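Local coordinates for protein archaeal actin homolog (PDB 2FSJ) that polymerizes with nucleoside triphosphate, optimally ATP, into bundles of helical actin-like filaments in a thermoacidophilic archaeon, at residues Val88-Gly93 and Ser97-Pro102; Pro189-Val194 and Glu213-Leu218; Ser231-Lys236 and Gly272-Asp277. One frame throughout, in Å; residues are numbered along the deposited sequence.

Three contacts taken from the two halves of an actin-like chain illustrate local packing, cross-strand packing and helix packing in turn. They follow one another along the sequence. Contact 1 belongs to the N-terminal half, in the loop that runs from strand 74-77 into helix 101-111. Contacts 2 and 3 belong to the second half and are joined by chain continuity, because strand 213-222 of contact 2 is followed directly by helix 226-241 of contact 3. None touches another: the centre of contact 1 is about 27 Å from each of the other centres, and those of contacts 2 and 3 are about 31 Å apart. The three thus sit in separate parts of the two-domain actin-like fold.

Contact 1. Residues Val88-Gly93 and Ser97-Pro102; sequences VPQGDG and SKEAFP
Glu99 turns its side chain against the backbone of Val88 and Pro89, and three kinds of interaction meet around it. The first is van der Waals packing of its methylenes. Glu99 CG lies 3.4 Å from Val88 O, while Glu99 CB rests 3.9 Å from Pro89 CA. The near side of the loop is thus met through main-chain atoms, since the side chains of Val88 and Pro89 both start away from Glu99; Pro89 packs instead on Ser47 of strand 42-52.

The second is a looser brush between polar side chains. Glu99 is bent sharply at its second torsion (chi2 90°), which brings OE1 to a bridging water and OE2 past Gln90, 4.0 Å from its methylene CG. The amide and carboxylate planes are only 21° apart, yet no hydrogen bond joins them.

The third is bridging by that water. It accepts from Gln90 N at 2.8 Å and donates both to Ser97 OG at 2.9 Å and to Glu99 OE1 at 3.2 Å, tying the two segments together. Ser97 OG also takes a weak bond from Ala100 N.

Just beyond, Asp92 OD1 bonds to the backbone N of the ATP-binding residue Tyr30. The arrangement is a water-bridged loop leading into helix 101-111 beside the nucleotide site of an actin-like N-terminal domain.

Contact 2. Residues Pro189-Val194 and Glu213-Leu218; sequences PGYGVV and EPVVEL
Tyr191 reaches over a neighbouring strand to meet Val215 and Leu218, and its role is clearest when the first segment is followed from its start. At Gly190 the chain enters the sheet, with backbone bonding to Leu209. Tyr191 begins strand 191-197 and bonds through its backbone to Arg296 and Thr298 on one flank. Its side chain lies over strand 202-208, touching Thr206 and Asn208.

With CG beside the backbone N (chi1 -68°), the ring is directed toward 213-218, although Tyr191 CA and Val215 CA are 8.7 Å apart. Its two ortho-to-hydroxyl carbons find different partners. Tyr191 CE1 meets Val215 CG2 at 3.9 Å, and Tyr191 CE2 meets Leu218 CD1 at 3.5 Å, with CD2 of the same ring 3.9 Å from that methyl. Both methyls approach obliquely, and both aliphatic side chains run at about a right angle to the tyrosine. Leu218 is extended at its second torsion (chi2 -176°), which carries CD1 out to the ring. The tyrosine hydroxyl makes a weak hydrogen bond with Arg296 NH1.

Val215 and Leu218 are the first and last residues of a type I turn, closed by Leu218 N to Val215 O at 3.0 Å, which probably helps bring both side chains to the ring. Strand 213-222 is interrupted here.

Further along, Gly192 and Val193 carry the first strand on between 202-208 and 297-303. An apolar bridge between next-but-one strands thus spans part of the mixed sheet of the second domain, whose strand order 213-222, 202-208, 191-197, 297-303 matches the antiparallel meander plus parallel strand of the actin-like ATPase fold.

Contact 3. Residues Ser231-Lys236 and Gly272-Asp277; sequences SALSRK and GPILED
This is an apolar helix-helix contact, in which Ile274 of helix 268-290 packs against Ala232 and Leu233 of helix 226-241 in the C-terminal half of the protein. Helix 226-241 follows strand 213-222, whereas helix 268-290 precedes strand 297-303, so the contact joins two helices flanking an excursion from the sheet, consistent with the subdomain inserted here in actin relatives.

Ile274 does the reaching, and its two branches divide the work. Ile274 CG2 stands anti to the backbone N and meets Ala232 CB at 3.8 Å. The other branch, with CG1 on the side of the backbone N (chi1 -66°), sends Ile274 CD1 to the backbone of Leu233, 4.0 Å from its CA, with Leu233 CB at 4.2 Å. CD1 therefore rests on the helix backbone rather than on the leucine's isobutyl end. The small side chain of Ala232 lets the helices come near: Ala232 CA is 7.0 Å from Ile274 CA.

The seam continues with Ile274 also on Ala229, and Leu233 and Lys236 on Val270. Lys236 NZ pairs with Glu240 OE2 of its own helix, and Glu276 OE2 with Arg313, so neither charge is paired across the contact.

With neither hydrogen bond nor salt bridge across it, the contact depends on shape and the exclusion of water, and nothing directional fixes the two helices at this point.

Contact 1. Residues Val88-Gly93 and Ser97-Pro102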
loop_
_atom_site.group_PDB
_atom_site.type_symbol
_atom_site.label_atom_id
_atom_site.label_comp_id
_atom_site.label_asym_id
_atom_site.label_seq_id
_atom_site.Cartn_x
_atom_site.Cartn_y
_atom_site.Cartn_z
ATOM N N VAL A 88 13.505 -1.278 -2.325
ATOM C CA VAL A 88 12.117 -0.916 -2.002
ATOM C C VAL A 88 11.562 -0.078 -3.129
ATOM O O VAL A 88 12.324 0.526 -3.899
ATOM C CB VAL A 88 12.047 -0.169 -0.639
ATOM C CG1 VAL A 88 12.654 -1.027 0.488
ATOM C CG2 VAL A 88 12.724 1.191 -0.692
ATOM N N PRO A 89 10.241 -0.045 -3.292
ATOM C CA PRO A 89 9.656 0.729 -4.373
ATOM C C PRO A 89 9.894 2.240 -4.203
ATOM O O PRO A 89 10.099 2.721 -3.092
ATOM C CB PRO A 89 8.158 0.447 -4.206
ATOM C CG PRO A 89 8.153 -0.875 -3.563
ATOM C CD PRO A 89 9.196 -0.681 -2.483
ATOM N N GLN A 90 9.824 2.952 -5.299
ATOM C CA GLN A 90 9.879 4.425 -5.281
ATOM C C GLN A 90 8.574 5.060 -4.801
ATOM O O GLN A 90 8.570 6.193 -4.306
ATOM C CB GLN A 90 10.276 4.934 -6.666
ATOM C CG GLN A 90 11.723 4.591 -7.006
ATOM C CD GLN A 90 12.684 5.517 -6.309
ATOM O OE1 GLN A 90 13.311 5.132 -5.305
ATOM N NE2 GLN A 90 12.788 6.758 -6.802
ATOM N N GLY A 91 7.470 4.331 -4.893
ATOM C CA GLY A 91 6.189 4.821 -4.380
ATOM C C GLY A 91 5.148 3.713 -4.534
ATOM O O GLY A 91 5.470 2.597 -4.969
ATOM N N ASP A 92 3.898 4.032 -4.240
ATOM C CA ASP A 92 2.766 3.097 -4.475
ATOM C C ASP A 92 2.462 2.884 -5.983
ATOM O O ASP A 92 2.591 3.797 -6.828
ATOM C CB ASP A 92 1.467 3.646 -3.844
ATOM C CG ASP A 92 1.520 3.778 -2.330
ATOM O OD1 ASP A 92 2.188 2.991 -1.649
ATOM O OD2 ASP A 92 0.834 4.637 -1.733
ATOM N N GLY A 93 2.000 1.682 -6.303
ATOM C CA GLY A 93 1.533 1.375 -7.651
ATOM C C GLY A 93 2.515 1.587 -8.793
ATOM O O GLY A 93 2.087 1.938 -9.914
ATOM N N SER A 97 8.165 -0.642 -12.607
ATOM C CA SER A 97 9.480 -0.326 -12.115
ATOM C C SER A 97 10.312 -1.571 -11.862
ATOM O O SER A 97 9.786 -2.684 -11.628
ATOM C CB SER A 97 9.392 0.540 -10.826
ATOM O OG SER A 97 8.797 -0.164 -9.750
ATOM N N LYS A 98 11.621 -1.395 -11.947
ATOM C CA LYS A 98 12.554 -2.466 -11.607
ATOM C C LYS A 98 12.388 -2.932 -10.163
ATOM O O LYS A 98 12.491 -4.131 -9.860
ATOM C CB LYS A 98 14.007 -2.021 -11.849
ATOM N N GLU A 99 12.092 -1.998 -9.282
ATOM C CA GLU A 99 11.956 -2.297 -7.866
ATOM C C GLU A 99 10.739 -3.162 -7.545
ATOM O O GLU A 99 10.788 -3.978 -6.641
ATOM C CB GLU A 99 11.906 -1.013 -7.068
ATOM C CG GLU A 99 13.177 -0.197 -7.092
ATOM C CD GLU A 99 13.242 0.834 -8.223
ATOM O OE1 GLU A 99 12.397 0.842 -9.150
ATOM O OE2 GLU A 99 14.185 1.652 -8.189
ATOM N N ALA A 100 9.678 -3.019 -8.317
ATOM C CA ALA A 100 8.451 -3.777 -8.163
ATOM C C ALA A 100 8.516 -5.210 -8.686
ATOM O O ALA A 100 7.839 -6.087 -8.131
ATOM C CB ALA A 100 7.261 -3.027 -8.867
ATOM N N PHE A 101 9.300 -5.468 -9.725
ATOM C CA PHE A 101 9.229 -6.765 -10.378
ATOM C C PHE A 101 9.477 -7.964 -9.445
ATOM O O PHE A 101 8.679 -8.889 -9.454
ATOM C CB PHE A 101 10.087 -6.857 -11.674
ATOM C CG PHE A 101 9.778 -8.079 -12.478
ATOM C CD1 PHE A 101 8.482 -8.392 -12.790
ATOM C CD2 PHE A 101 10.781 -8.986 -12.829
ATOM C CE1 PHE A 101 8.171 -9.548 -13.457
ATOM C CE2 PHE A 101 10.476 -10.164 -13.532
ATOM C CZ PHE A 101 9.188 -10.444 -13.833
ATOM N N PRO A 102 10.547 -7.984 -8.648
ATOM C CA PRO A 102 10.716 -9.124 -7.720
ATOM C C PRO A 102 9.537 -9.288 -6.750
ATOM O O PRO A 102 9.229 -10.396 -6.329
ATOM C CB PRO A 102 12.021 -8.818 -7.012
ATOM C CG PRO A 102 12.783 -7.995 -7.997
ATOM C CD PRO A 102 11.698 -7.037 -8.590
HETATM O O HOH W 1 9.612 1.851 -7.832
#

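Contact 2. Residues Pro189-Val194 and Glu213-Leu218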
loop_
_atom_site.group_PDB
_atom_site.type_symbol
_atom_site.label_atom_id
_atom_site.label_comp_id
_atom_site.label_asym_id
_atom_site.label_seq_id
_atom_site.Cartn_x
_atom_site.Cartn_y
_atom_site.Cartn_z
ATOM N N PRO A 189 -26.176 11.659 -3.926
ATOM C CA PRO A 189 -25.555 12.956 -4.206
ATOM C C PRO A 189 -24.513 13.301 -3.117
ATOM O O PRO A 189 -24.739 13.031 -1.925
ATOM C CB PRO A 189 -26.761 13.926 -4.268
ATOM C CG PRO A 189 -27.919 13.195 -3.703
ATOM C CD PRO A 189 -27.638 11.766 -3.741
ATOM N N GLY A 190 -23.358 13.821 -3.516
ATOM C CA GLY A 190 -22.285 14.098 -2.575
ATOM C C GLY A 190 -20.994 13.310 -2.884
ATOM O O GLY A 190 -20.981 12.466 -3.758
ATOM N N TYR A 191 -19.931 13.616 -2.135
ATOM C CA TYR A 191 -18.587 13.130 -2.400
ATOM C C TYR A 191 -18.133 12.176 -1.288
ATOM O O TYR A 191 -18.511 12.316 -0.127
ATOM C CB TYR A 191 -17.574 14.305 -2.491
ATOM C CG TYR A 191 -17.722 15.245 -3.686
ATOM C CD1 TYR A 191 -18.339 14.834 -4.855
ATOM C CD2 TYR A 191 -17.260 16.543 -3.639
ATOM C CE1 TYR A 191 -18.481 15.661 -5.926
ATOM C CE2 TYR A 191 -17.389 17.405 -4.757
ATOM C CZ TYR A 191 -18.009 16.946 -5.877
ATOM O OH TYR A 191 -18.166 17.712 -6.992
ATOM N N GLY A 192 -17.368 11.168 -1.679
ATOM C CA GLY A 192 -16.564 10.358 -0.774
ATOM C C GLY A 192 -15.134 10.891 -0.865
ATOM O O GLY A 192 -14.633 11.145 -1.938
ATOM N N VAL A 193 -14.463 11.003 0.258
ATOM C CA VAL A 193 -13.077 11.392 0.295
ATOM C C VAL A 193 -12.281 10.285 0.975
ATOM O O VAL A 193 -12.455 9.989 2.173
ATOM C CB VAL A 193 -12.851 12.792 0.986
ATOM C CG1 VAL A 193 -11.354 13.149 0.959
ATOM C CG2 VAL A 193 -13.639 13.871 0.300
ATOM N N VAL A 194 -11.400 9.655 0.203
ATOM C CA VAL A 194 -10.562 8.570 0.692
ATOM C C VAL A 194 -9.189 9.136 0.998
ATOM O O VAL A 194 -8.555 9.703 0.110
ATOM C CB VAL A 194 -10.406 7.435 -0.374
ATOM C CG1 VAL A 194 -9.493 6.340 0.163
ATOM C CG2 VAL A 194 -11.830 6.832 -0.724
ATOM N N GLU A 213 -17.093 7.962 -9.905
ATOM C CA GLU A 213 -15.984 8.463 -10.714
ATOM C C GLU A 213 -15.160 9.457 -9.893
ATOM O O GLU A 213 -15.725 10.215 -9.159
ATOM C CB GLU A 213 -16.482 9.106 -12.004
ATOM C CG GLU A 213 -17.024 8.099 -12.998
ATOM C CD GLU A 213 -15.949 7.205 -13.609
ATOM O OE1 GLU A 213 -14.973 7.767 -14.134
ATOM O OE2 GLU A 213 -16.093 5.965 -13.515
ATOM N N PRO A 214 -13.837 9.450 -10.031
ATOM C CA PRO A 214 -13.010 10.450 -9.368
ATOM C C PRO A 214 -13.284 11.867 -9.833
ATOM O O PRO A 214 -13.658 12.101 -10.985
ATOM C CB PRO A 214 -11.579 10.074 -9.793
ATOM C CG PRO A 214 -11.657 8.750 -10.283
ATOM C CD PRO A 214 -13.019 8.537 -10.844
ATOM N N VAL A 215 -13.119 12.798 -8.894
ATOM C CA VAL A 215 -13.164 14.192 -9.174
ATOM C C VAL A 215 -11.690 14.649 -9.207
ATOM O O VAL A 215 -11.051 14.849 -8.153
ATOM C CB VAL A 215 -13.982 14.975 -8.117
ATOM C CG1 VAL A 215 -14.080 16.412 -8.534
ATOM C CG2 VAL A 215 -15.395 14.340 -7.907
ATOM N N VAL A 216 -11.146 14.791 -10.405
ATOM C CA VAL A 216 -9.728 15.087 -10.550
ATOM C C VAL A 216 -9.325 16.377 -9.885
ATOM O O VAL A 216 -8.231 16.474 -9.325
ATOM C CB VAL A 216 -9.224 15.006 -12.022
ATOM C CG1 VAL A 216 -9.468 13.632 -12.577
ATOM C CG2 VAL A 216 -9.886 16.052 -12.909
ATOM N N GLU A 217 -10.237 17.354 -9.854
ATOM C CA GLU A 217 -9.909 18.666 -9.351
ATOM C C GLU A 217 -9.712 18.645 -7.839
ATOM O O GLU A 217 -9.162 19.591 -7.267
ATOM C CB GLU A 217 -11.043 19.657 -9.709
ATOM C CG GLU A 217 -11.193 19.869 -11.190
ATOM C CD GLU A 217 -12.074 18.833 -11.876
ATOM O OE1 GLU A 217 -12.551 17.918 -11.199
ATOM O OE2 GLU A 217 -12.267 18.929 -13.125
ATOM N N LEU A 218 -10.239 17.599 -7.183
ATOM C CA LEU A 218 -10.314 17.508 -5.724
ATOM C C LEU A 218 -9.507 16.307 -5.229
ATOM O O LEU A 218 -9.692 15.885 -4.108
ATOM C CB LEU A 218 -11.777 17.366 -5.261
ATOM C CG LEU A 218 -12.695 18.572 -5.569
ATOM C CD1 LEU A 218 -14.072 18.347 -4.985
ATOM C CD2 LEU A 218 -12.107 19.877 -5.095
#

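Contact 3. Residues Ser231-Lys236 and Gly272-Asp277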
loop_
_atom_site.group_PDB
_atom_site.type_symbol
_atom_site.label_atom_id
_atom_site.label_comp_id
_atom_site.label_asym_id
_atom_site.label_seq_id
_atom_site.Cartn_x
_atom_site.Cartn_y
_atom_site.Cartn_z
ATOM N N SER A 231 10.666 9.904 11.497
ATOM C CA SER A 231 11.894 10.710 11.465
ATOM C C SER A 231 11.914 11.738 12.580
ATOM O O SER A 231 12.975 11.970 13.210
ATOM C CB SER A 231 12.079 11.401 10.113
ATOM O OG SER A 231 12.374 10.381 9.158
ATOM N N ALA A 232 10.785 12.362 12.830
ATOM C CA ALA A 232 10.698 13.335 13.930
ATOM C C ALA A 232 10.972 12.670 15.307
ATOM O O ALA A 232 11.674 13.218 16.130
ATOM C CB ALA A 232 9.354 14.070 13.933
ATOM N N LEU A 233 10.460 11.462 15.527
ATOM C CA LEU A 233 10.694 10.757 16.778
ATOM C C LEU A 233 12.161 10.313 16.890
ATOM O O LEU A 233 12.770 10.377 17.966
ATOM C CB LEU A 233 9.733 9.558 16.911
ATOM C CG LEU A 233 9.872 8.673 18.182
ATOM C CD1 LEU A 233 9.863 9.491 19.438
ATOM C CD2 LEU A 233 8.805 7.598 18.281
ATOM N N SER A 234 12.748 9.887 15.784
ATOM C CA SER A 234 14.158 9.555 15.770
ATOM C C SER A 234 15.064 10.739 16.123
ATOM O O SER A 234 16.022 10.570 16.906
ATOM C CB SER A 234 14.549 9.021 14.408
ATOM O OG SER A 234 15.924 8.658 14.399
ATOM N N ARG A 235 14.800 11.896 15.510
ATOM C CA ARG A 235 15.532 13.107 15.808
ATOM C C ARG A 235 15.425 13.502 17.277
ATOM O O ARG A 235 16.450 13.923 17.896
ATOM C CB ARG A 235 15.080 14.285 14.916
ATOM C CG ARG A 235 15.500 14.146 13.436
ATOM C CD ARG A 235 15.305 15.446 12.625
ATOM N NE ARG A 235 13.916 15.881 12.658
ATOM C CZ ARG A 235 12.975 15.391 11.840
ATOM N NH1 ARG A 235 13.289 14.509 10.919
ATOM N NH2 ARG A 235 11.717 15.779 11.953
ATOM N N LYS A 236 14.220 13.359 17.833
ATOM C CA LYS A 236 13.957 13.713 19.226
ATOM C C LYS A 236 14.739 12.794 20.182
ATOM O O LYS A 236 15.371 13.271 21.151
ATOM C CB LYS A 236 12.439 13.726 19.530
ATOM C CG LYS A 236 12.104 13.972 21.032
ATOM C CD LYS A 236 10.640 14.113 21.304
ATOM C CE LYS A 236 10.341 14.253 22.810
ATOM N NZ LYS A 236 10.910 15.505 23.354
ATOM N N GLY A 272 2.862 11.054 20.763
ATOM C CA GLY A 272 1.564 11.692 20.713
ATOM C C GLY A 272 1.505 13.040 20.009
ATOM O O GLY A 272 0.759 13.207 19.044
ATOM N N PRO A 273 2.243 14.014 20.500
ATOM C CA PRO A 273 2.358 15.335 19.863
ATOM C C PRO A 273 2.885 15.376 18.405
ATOM O O PRO A 273 2.500 16.264 17.636
ATOM C CB PRO A 273 3.325 16.059 20.799
ATOM C CG PRO A 273 3.129 15.382 22.073
ATOM C CD PRO A 273 2.986 13.954 21.772
ATOM N N ILE A 274 3.751 14.432 18.045
ATOM C CA ILE A 274 4.315 14.333 16.696
ATOM C C ILE A 274 3.189 13.824 15.757
ATOM O O ILE A 274 2.990 14.360 14.689
ATOM C CB ILE A 274 5.519 13.364 16.707
ATOM C CG1 ILE A 274 6.675 13.948 17.561
ATOM C CG2 ILE A 274 5.982 13.053 15.325
ATOM C CD1 ILE A 274 7.584 12.926 18.068
ATOM N N LEU A 275 2.466 12.808 16.184
ATOM C CA LEU A 275 1.319 12.276 15.447
ATOM C C LEU A 275 0.168 13.250 15.286
ATOM O O LEU A 275 -0.482 13.294 14.222
ATOM C CB LEU A 275 0.830 10.962 16.067
ATOM C CG LEU A 275 1.760 9.757 15.893
ATOM C CD1 LEU A 275 1.337 8.607 16.870
ATOM C CD2 LEU A 275 1.857 9.274 14.483
ATOM N N GLU A 276 -0.080 14.065 16.289
ATOM C CA GLU A 276 -1.077 15.137 16.163
ATOM C C GLU A 276 -0.634 16.195 15.156
ATOM O O GLU A 276 -1.443 16.700 14.386
ATOM C CB GLU A 276 -1.290 15.839 17.507
ATOM C CG GLU A 276 -2.511 16.731 17.528
ATOM C CD GLU A 276 -3.570 16.157 18.460
ATOM O OE1 GLU A 276 -3.317 16.169 19.700
ATOM O OE2 GLU A 276 -4.625 15.655 17.959
ATOM N N ASP A 277 0.652 16.511 15.155
ATOM C CA ASP A 277 1.208 17.419 14.167
ATOM C C ASP A 277 1.036 16.860 12.765
ATOM O O ASP A 277 0.669 17.598 11.878
ATOM C CB ASP A 277 2.693 17.699 14.405
ATOM C CG ASP A 277 3.243 18.726 13.442
ATOM O OD1 ASP A 277 2.736 19.872 13.398
ATOM O OD2 ASP A 277 4.143 18.475 12.619
#